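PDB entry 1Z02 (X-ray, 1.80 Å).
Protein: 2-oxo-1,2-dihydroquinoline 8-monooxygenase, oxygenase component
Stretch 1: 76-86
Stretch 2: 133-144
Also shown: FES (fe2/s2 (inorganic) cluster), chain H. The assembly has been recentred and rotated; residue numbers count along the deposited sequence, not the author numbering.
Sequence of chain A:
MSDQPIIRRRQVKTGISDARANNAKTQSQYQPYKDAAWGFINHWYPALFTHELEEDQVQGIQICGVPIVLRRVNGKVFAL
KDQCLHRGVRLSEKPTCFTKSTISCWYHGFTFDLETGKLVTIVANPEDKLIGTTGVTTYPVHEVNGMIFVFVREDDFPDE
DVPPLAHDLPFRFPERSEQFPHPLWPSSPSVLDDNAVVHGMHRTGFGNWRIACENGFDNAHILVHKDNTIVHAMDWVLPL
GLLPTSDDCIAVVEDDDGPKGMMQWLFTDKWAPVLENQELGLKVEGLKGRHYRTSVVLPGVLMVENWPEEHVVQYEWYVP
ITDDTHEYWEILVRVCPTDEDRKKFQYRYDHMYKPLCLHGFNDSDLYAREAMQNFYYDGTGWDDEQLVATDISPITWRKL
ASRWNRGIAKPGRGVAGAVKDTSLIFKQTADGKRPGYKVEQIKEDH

Stretch 1 76-86: KVFALKDQCLH
Stretch 2 (133-144) TTGVTTYPVHEV

Apolar centre of the contact between residues 76-86 and 133-144 of the oxygenase component. Val136 (chi1 m) packs between two leucines: its CG1 lies 3.2 Å from Leu85 CD2, its CG2 3.7 Å from Leu80 CD2. Leu85 (chi1 -39°, chi2 t) also brings CD1 to 3.4 Å from Thr134 CG2, whereas Leu80 (m, p) directs its CA-to-CB bond away overall. Farther along, Ala79 points toward the second stretch; its small CB sits 3.6 Å from Val141 CG2 and 4.0 Å from Tyr139 CB. Val77 (t) faces Val141 (t), with Val77 CB 4.2 Å from Val141 CG1.

Strand 76-81 is extended (phi -76° to -136°, psi 129° to 171°) and runs at 145° to strand 141-144, roughly antiparallel, the axes approaching to 7.4 Å. A single bridge pairs Leu80 with Thr138, their CA atoms 4.5 Å apart; the CA separation widens to 6.4 Å at Phe78-Val141. Two backbone hydrogen bonds flank the bridge: Tyr139 N to Ala79 O, 3.0 Å and nearly straight at 169°, and Lys81 N to Thr137 O, 3.1 Å and more bent at 138°. Thr137 O also receives a CA-H contact from Leu80 CA at 3.3 Å. The Tyr139 ring (chi1 m, chi2 96°) presents its edge to Leu80 C and Lys81 N.

At the polar edge, Lys81 (t, t, m, t) extends past that ring, its CE 3.3 Å from Tyr139 OH. Waters bridge polar atoms that stand too far apart to bond directly: water 2 accepts from Ala79 N (2.9 Å) and donates to Tyr139 O (2.8 Å), and water 1 accepts from Val77 N (2.9 Å) and donates to the side-chain Glu143 OE2 (2.7 Å). Beyond the contact, Cys84 SG binds FES FE2 and His86 ND1 binds FE1, each at 2.4 Å; His86 N donates to Cys84 SG (3.5 Å).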

ATOM      1  N   LYS A  76      32.459  21.672  -9.483  1.00 16.84           N
ATOM      2  CA  LYS A  76      32.661  20.349  -8.905  1.00 18.54           C
ATOM      3  C   LYS A  76      31.439  19.823  -8.141  1.00 18.17           C
ATOM      4  O   LYS A  76      30.800  20.555  -7.385  1.00 19.19           O
ATOM      5  CB  LYS A  76      33.883  20.366  -7.984  1.00 20.73           C
ATOM      6  CG  LYS A  76      34.303  18.991  -7.512  1.00 25.30           C
ATOM      7  CD  LYS A  76      35.531  19.054  -6.622  1.00 29.07           C
ATOM      8  CE  LYS A  76      35.928  17.661  -6.131  1.00 32.46           C
ATOM      9  NZ  LYS A  76      37.094  17.702  -5.199  1.00 33.46           N
ATOM     10  N   VAL A  77      31.127  18.546  -8.347  1.00 17.15           N
ATOM     11  CA  VAL A  77      29.987  17.906  -7.685  1.00 15.38           C
ATOM     12  C   VAL A  77      30.401  17.126  -6.441  1.00 13.85           C
ATOM     13  O   VAL A  77      31.382  16.379  -6.460  1.00 12.30           O
ATOM     14  CB  VAL A  77      29.265  16.918  -8.636  1.00 16.13           C
ATOM     15  CG1 VAL A  77      28.095  16.264  -7.927  1.00 14.22           C
ATOM     16  CG2 VAL A  77      28.780  17.644  -9.864  1.00 16.18           C
ATOM     17  N   PHE A  78      29.639  17.295  -5.364  1.00 14.08           N
ATOM     18  CA  PHE A  78      29.905  16.594  -4.111  1.00 13.49           C
ATOM     19  C   PHE A  78      28.696  15.752  -3.745  1.00 12.45           C
ATOM     20  O   PHE A  78      27.565  16.100  -4.080  1.00 11.66           O
ATOM     21  CB  PHE A  78      30.195  17.585  -2.976  1.00 14.68           C
ATOM     22  CG  PHE A  78      31.441  18.395  -3.187  1.00 16.26           C
ATOM     23  CD1 PHE A  78      31.425  19.522  -4.002  1.00 17.93           C
ATOM     24  CD2 PHE A  78      32.643  18.004  -2.608  1.00 18.14           C
ATOM     25  CE1 PHE A  78      32.589  20.246  -4.239  1.00 18.78           C
ATOM     26  CE2 PHE A  78      33.816  18.721  -2.840  1.00 18.58           C
ATOM     27  CZ  PHE A  78      33.787  19.844  -3.659  1.00 17.99           C
ATOM     28  N   ALA A  79      28.930  14.642  -3.055  1.00 12.24           N
ATOM     29  CA  ALA A  79      27.832  13.771  -2.646  1.00 11.52           C
ATOM     30  C   ALA A  79      27.973  13.414  -1.168  1.00 11.23           C
ATOM     31  O   ALA A  79      29.067  13.082  -0.716  1.00 11.00           O
ATOM     32  CB  ALA A  79      27.828  12.513  -3.499  1.00  9.89           C
ATOM     33  N   LEU A  80      26.865  13.504  -0.428  1.00 10.60           N
ATOM     34  CA  LEU A  80      26.809  13.185   1.000  1.00  9.79           C
ATOM     35  C   LEU A  80      25.540  12.367   1.235  1.00  9.85           C
ATOM     36  O   LEU A  80      24.700  12.233   0.335  1.00 10.23           O
ATOM     37  CB  LEU A  80      26.736  14.458   1.857  1.00 12.27           C
ATOM     38  CG  LEU A  80      27.918  15.424   1.931  1.00 14.54           C
ATOM     39  CD1 LEU A  80      28.106  16.106   0.592  1.00 18.82           C
ATOM     40  CD2 LEU A  80      27.654  16.470   3.018  1.00 15.08           C
ATOM     41  N   LYS A  81      25.400  11.814   2.435  1.00  7.93           N
ATOM     42  CA  LYS A  81      24.209  11.038   2.737  1.00  9.50           C
ATOM     43  C   LYS A  81      23.073  12.018   2.969  1.00  8.05           C
ATOM     44  O   LYS A  81      23.205  12.955   3.754  1.00  8.14           O
ATOM     45  CB  LYS A  81      24.403  10.180   3.981  1.00 10.52           C
ATOM     46  CG  LYS A  81      23.209   9.286   4.258  1.00  9.48           C
ATOM     47  CD  LYS A  81      23.391   8.510   5.558  1.00 10.55           C
ATOM     48  CE  LYS A  81      24.489   7.455   5.450  1.00  9.64           C
ATOM     49  NZ  LYS A  81      24.592   6.656   6.708  1.00  7.95           N
ATOM     50  N   ASP A  82      21.958  11.796   2.279  1.00  9.39           N
ATOM     51  CA  ASP A  82      20.793  12.672   2.376  1.00  8.79           C
ATOM     52  C   ASP A  82      20.011  12.376   3.656  1.00  9.05           C
ATOM     53  O   ASP A  82      18.848  11.943   3.607  1.00  8.62           O
ATOM     54  CB  ASP A  82      19.900  12.467   1.148  1.00  7.56           C
ATOM     55  CG  ASP A  82      18.927  13.614   0.929  1.00  7.67           C
ATOM     56  OD1 ASP A  82      18.033  13.456   0.075  1.00  7.49           O
ATOM     57  OD2 ASP A  82      19.065  14.663   1.605  1.00  6.31           O
ATOM     58  N   GLN A  83      20.649  12.625   4.797  1.00  6.93           N
ATOM     59  CA  GLN A  83      20.032  12.370   6.104  1.00  5.72           C
ATOM     60  C   GLN A  83      20.707  13.190   7.197  1.00  6.31           C
ATOM     61  O   GLN A  83      21.865  12.962   7.532  1.00  6.30           O
ATOM     62  CB  GLN A  83      20.139  10.887   6.473  1.00  5.59           C
ATOM     63  CG  GLN A  83      19.526  10.546   7.835  1.00  8.99           C
ATOM     64  CD  GLN A  83      19.939   9.171   8.334  1.00 11.91           C
ATOM     65  OE1 GLN A  83      21.113   8.933   8.649  1.00 14.91           O
ATOM     66  NE2 GLN A  83      18.979   8.254   8.402  1.00 10.13           N
ATOM     67  N   CYS A  84      19.981  14.150   7.751  1.00  5.71           N
ATOM     68  CA  CYS A  84      20.521  14.990   8.807  1.00  6.90           C
ATOM     69  C   CYS A  84      20.676  14.143  10.064  1.00  8.72           C
ATOM     70  O   CYS A  84      19.773  13.369  10.393  1.00  9.77           O
ATOM     71  CB  CYS A  84      19.576  16.156   9.083  1.00  7.12           C
ATOM     72  SG  CYS A  84      20.218  17.287  10.344  1.00 10.96           S
ATOM     73  N   LEU A  85      21.815  14.305  10.749  1.00  9.83           N
ATOM     74  CA  LEU A  85      22.144  13.572  11.982  1.00 11.91           C
ATOM     75  C   LEU A  85      21.252  13.957  13.127  1.00 11.35           C
ATOM     76  O   LEU A  85      21.099  13.196  14.079  1.00 11.99           O
ATOM     77  CB  LEU A  85      23.541  13.901  12.493  1.00 15.76           C
ATOM     78  CG  LEU A  85      24.725  14.099  11.594  1.00 19.03           C
ATOM     79  CD1 LEU A  85      25.977  14.432  12.389  1.00 19.11           C
ATOM     80  CD2 LEU A  85      24.871  12.860  10.823  1.00 19.53           C
ATOM     81  N   HIS A  86      20.729  15.175  13.079  1.00 10.79           N
ATOM     82  CA  HIS A  86      19.886  15.627  14.158  1.00  9.74           C
ATOM     83  C   HIS A  86      18.626  14.790  14.248  1.00  8.89           C
ATOM     84  O   HIS A  86      18.519  13.927  15.120  1.00  9.55           O
ATOM     85  CB  HIS A  86      19.501  17.099  13.997  1.00 11.24           C
ATOM     86  CG  HIS A  86      18.830  17.666  15.208  1.00 10.10           C
ATOM     87  ND1 HIS A  86      17.923  18.707  15.149  1.00  8.87           N
ATOM     88  CD2 HIS A  86      18.922  17.334  16.518  1.00  8.74           C
ATOM     89  CE1 HIS A  86      17.489  18.983  16.361  1.00  9.34           C
ATOM     90  NE2 HIS A  86      18.080  18.163  17.215  1.00  9.38           N
ATOM     91  N   THR A 133      32.218  16.807  16.415  1.00 12.18           N
ATOM     92  CA  THR A 133      32.395  15.458  16.955  1.00 12.53           C
ATOM     93  C   THR A 133      31.828  14.353  16.067  1.00 13.34           C
ATOM     94  O   THR A 133      31.962  13.172  16.382  1.00 12.69           O
ATOM     95  CB  THR A 133      31.774  15.318  18.368  1.00 12.47           C
ATOM     96  OG1 THR A 133      30.346  15.270  18.276  1.00 10.55           O
ATOM     97  CG2 THR A 133      32.171  16.503  19.237  1.00 14.12           C
ATOM     98  N   THR A 134      31.212  14.739  14.953  1.00 11.89           N
ATOM     99  CA  THR A 134      30.645  13.774  14.022  1.00 12.32           C
ATOM    100  C   THR A 134      30.311  14.442  12.681  1.00 11.63           C
ATOM    101  O   THR A 134      30.621  15.614  12.453  1.00 11.30           O
ATOM    102  CB  THR A 134      29.367  13.109  14.625  1.00 13.37           C
ATOM    103  OG1 THR A 134      28.875  12.103  13.733  1.00 14.98           O
ATOM    104  CG2 THR A 134      28.279  14.149  14.874  1.00 14.79           C
ATOM    105  N   GLY A 135      29.688  13.682  11.792  1.00 11.43           N
ATOM    106  CA  GLY A 135      29.317  14.211  10.492  1.00 10.31           C
ATOM    107  C   GLY A 135      28.580  13.151   9.697  1.00 10.83           C
ATOM    108  O   GLY A 135      28.308  12.057  10.206  1.00 10.54           O
ATOM    109  N   VAL A 136      28.239  13.467   8.452  1.00  9.71           N
ATOM    110  CA  VAL A 136      27.540  12.511   7.597  1.00 10.63           C
ATOM    111  C   VAL A 136      28.508  11.855   6.627  1.00 12.43           C
ATOM    112  O   VAL A 136      29.590  12.381   6.357  1.00 12.48           O
ATOM    113  CB  VAL A 136      26.407  13.176   6.787  1.00 10.29           C
ATOM    114  CG1 VAL A 136      25.312  13.660   7.724  1.00 10.82           C
ATOM    115  CG2 VAL A 136      26.953  14.335   5.974  1.00  6.69           C
ATOM    116  N   THR A 137      28.116  10.698   6.109  1.00 12.58           N
ATOM    117  CA  THR A 137      28.954   9.961   5.176  1.00 12.88           C
ATOM    118  C   THR A 137      29.178  10.725   3.867  1.00 13.40           C
ATOM    119  O   THR A 137      28.285  11.433   3.385  1.00 11.47           O
ATOM    120  CB  THR A 137      28.314   8.592   4.829  1.00 12.91           C
ATOM    121  OG1 THR A 137      27.993   7.893   6.040  1.00 13.23           O
ATOM    122  CG2 THR A 137      29.284   7.732   4.004  1.00 15.58           C
ATOM    123  N   THR A 138      30.373  10.588   3.300  1.00 12.50           N
ATOM    124  CA  THR A 138      30.685  11.220   2.023  1.00 13.43           C
ATOM    125  C   THR A 138      30.770  10.124   0.975  1.00 12.56           C
ATOM    126  O   THR A 138      31.165   9.002   1.276  1.00 13.78           O
ATOM    127  CB  THR A 138      32.058  11.950   2.028  1.00 13.08           C
ATOM    128  OG1 THR A 138      33.106  10.997   2.234  1.00 15.14           O
ATOM    129  CG2 THR A 138      32.111  13.011   3.114  1.00 12.46           C
ATOM    130  N   TYR A 139      30.400  10.444  -0.257  1.00 12.78           N
ATOM    131  CA  TYR A 139      30.469   9.468  -1.338  1.00 12.54           C
ATOM    132  C   TYR A 139      31.319  10.020  -2.476  1.00 13.40           C
ATOM    133  O   TYR A 139      31.019  11.073  -3.041  1.00 12.95           O
ATOM    134  CB  TYR A 139      29.064   9.123  -1.833  1.00 13.13           C
ATOM    135  CG  TYR A 139      28.187   8.590  -0.728  1.00 12.78           C
ATOM    136  CD1 TYR A 139      27.316   9.426  -0.040  1.00 13.18           C
ATOM    137  CD2 TYR A 139      28.298   7.267  -0.309  1.00 11.15           C
ATOM    138  CE1 TYR A 139      26.582   8.957   1.043  1.00 12.39           C
ATOM    139  CE2 TYR A 139      27.570   6.791   0.774  1.00  9.41           C
ATOM    140  CZ  TYR A 139      26.716   7.644   1.443  1.00 11.06           C
ATOM    141  OH  TYR A 139      25.998   7.175   2.517  1.00 10.42           O
ATOM    142  N   PRO A 140      32.406   9.313  -2.823  1.00 13.44           N
ATOM    143  CA  PRO A 140      33.288   9.764  -3.900  1.00 12.90           C
ATOM    144  C   PRO A 140      32.531   9.973  -5.200  1.00 13.74           C
ATOM    145  O   PRO A 140      31.708   9.143  -5.574  1.00 13.56           O
ATOM    146  CB  PRO A 140      34.306   8.633  -4.015  1.00 13.00           C
ATOM    147  CG  PRO A 140      34.384   8.095  -2.635  1.00 12.05           C
ATOM    148  CD  PRO A 140      32.927   8.083  -2.198  1.00 11.59           C
ATOM    149  N   VAL A 141      32.818  11.074  -5.882  1.00 13.13           N
ATOM    150  CA  VAL A 141      32.168  11.375  -7.144  1.00 14.28           C
ATOM    151  C   VAL A 141      33.170  11.436  -8.277  1.00 15.55           C
ATOM    152  O   VAL A 141      34.275  11.955  -8.123  1.00 16.19           O
ATOM    153  CB  VAL A 141      31.446  12.738  -7.096  1.00 14.15           C
ATOM    154  CG1 VAL A 141      30.881  13.086  -8.466  1.00 12.10           C
ATOM    155  CG2 VAL A 141      30.330  12.701  -6.059  1.00 14.21           C
ATOM    156  N   HIS A 142      32.766  10.902  -9.421  1.00 14.73           N
ATOM    157  CA  HIS A 142      33.594  10.932 -10.608  1.00 14.02           C
ATOM    158  C   HIS A 142      32.696  11.285 -11.792  1.00 12.14           C
ATOM    159  O   HIS A 142      31.957  10.441 -12.302  1.00 11.87           O
ATOM    160  CB  HIS A 142      34.270   9.583 -10.833  1.00 14.14           C
ATOM    161  CG  HIS A 142      35.237   9.588 -11.974  1.00 16.62           C
ATOM    162  ND1 HIS A 142      36.305   8.732 -12.054  1.00 14.52           N
ATOM    163  CD2 HIS A 142      35.296  10.342 -13.090  1.00 16.62           C
ATOM    164  CE1 HIS A 142      36.980   8.959 -13.165  1.00 16.84           C
ATOM    165  NE2 HIS A 142      36.385   9.933 -13.814  1.00 14.47           N
ATOM    166  N   GLU A 143      32.765  12.542 -12.214  1.00 12.68           N
ATOM    167  CA  GLU A 143      31.969  13.033 -13.334  1.00 13.35           C
ATOM    168  C   GLU A 143      32.811  13.016 -14.611  1.00 14.03           C
ATOM    169  O   GLU A 143      33.960  13.465 -14.610  1.00 14.12           O
ATOM    170  CB  GLU A 143      31.495  14.460 -13.044  1.00 13.97           C
ATOM    171  CG  GLU A 143      30.564  15.043 -14.107  1.00 13.88           C
ATOM    172  CD  GLU A 143      30.077  16.419 -13.744  1.00 12.78           C
ATOM    173  OE1 GLU A 143      29.123  16.908 -14.378  1.00 14.01           O
ATOM    174  OE2 GLU A 143      30.652  17.017 -12.820  1.00 16.60           O
ATOM    175  N   VAL A 144      32.235  12.506 -15.694  1.00 12.34           N
ATOM    176  CA  VAL A 144      32.949  12.423 -16.959  1.00 15.63           C
ATOM    177  C   VAL A 144      31.994  12.345 -18.156  1.00 16.55           C
ATOM    178  O   VAL A 144      31.033  11.572 -18.153  1.00 15.09           O
ATOM    179  CB  VAL A 144      33.890  11.186 -16.976  1.00 17.36           C
ATOM    180  CG1 VAL A 144      33.070   9.903 -16.916  1.00 19.18           C
ATOM    181  CG2 VAL A 144      34.760  11.196 -18.221  1.00 18.80           C
TER
HETATM  182 FE1  FES H 500      17.344  19.444  12.969  1.00 12.86          FE
HETATM  183 FE2  FES H 500      18.247  18.702  10.603  1.00 10.32          FE
HETATM  184  S1  FES H 500      18.972  20.329  11.829  1.00 12.58           S
HETATM  185  S2  FES H 500      16.526  17.805  11.648  1.00 15.27           S
HETATM  186  O   HOH W   1      32.225  17.105 -10.653  1.00 17.86           O
HETATM  187  O   HOH W   2      31.716  13.814  -3.049  1.00 15.76           O
HETATM  188  O   HOH W   3      25.743   9.569   7.789  1.00  9.23           O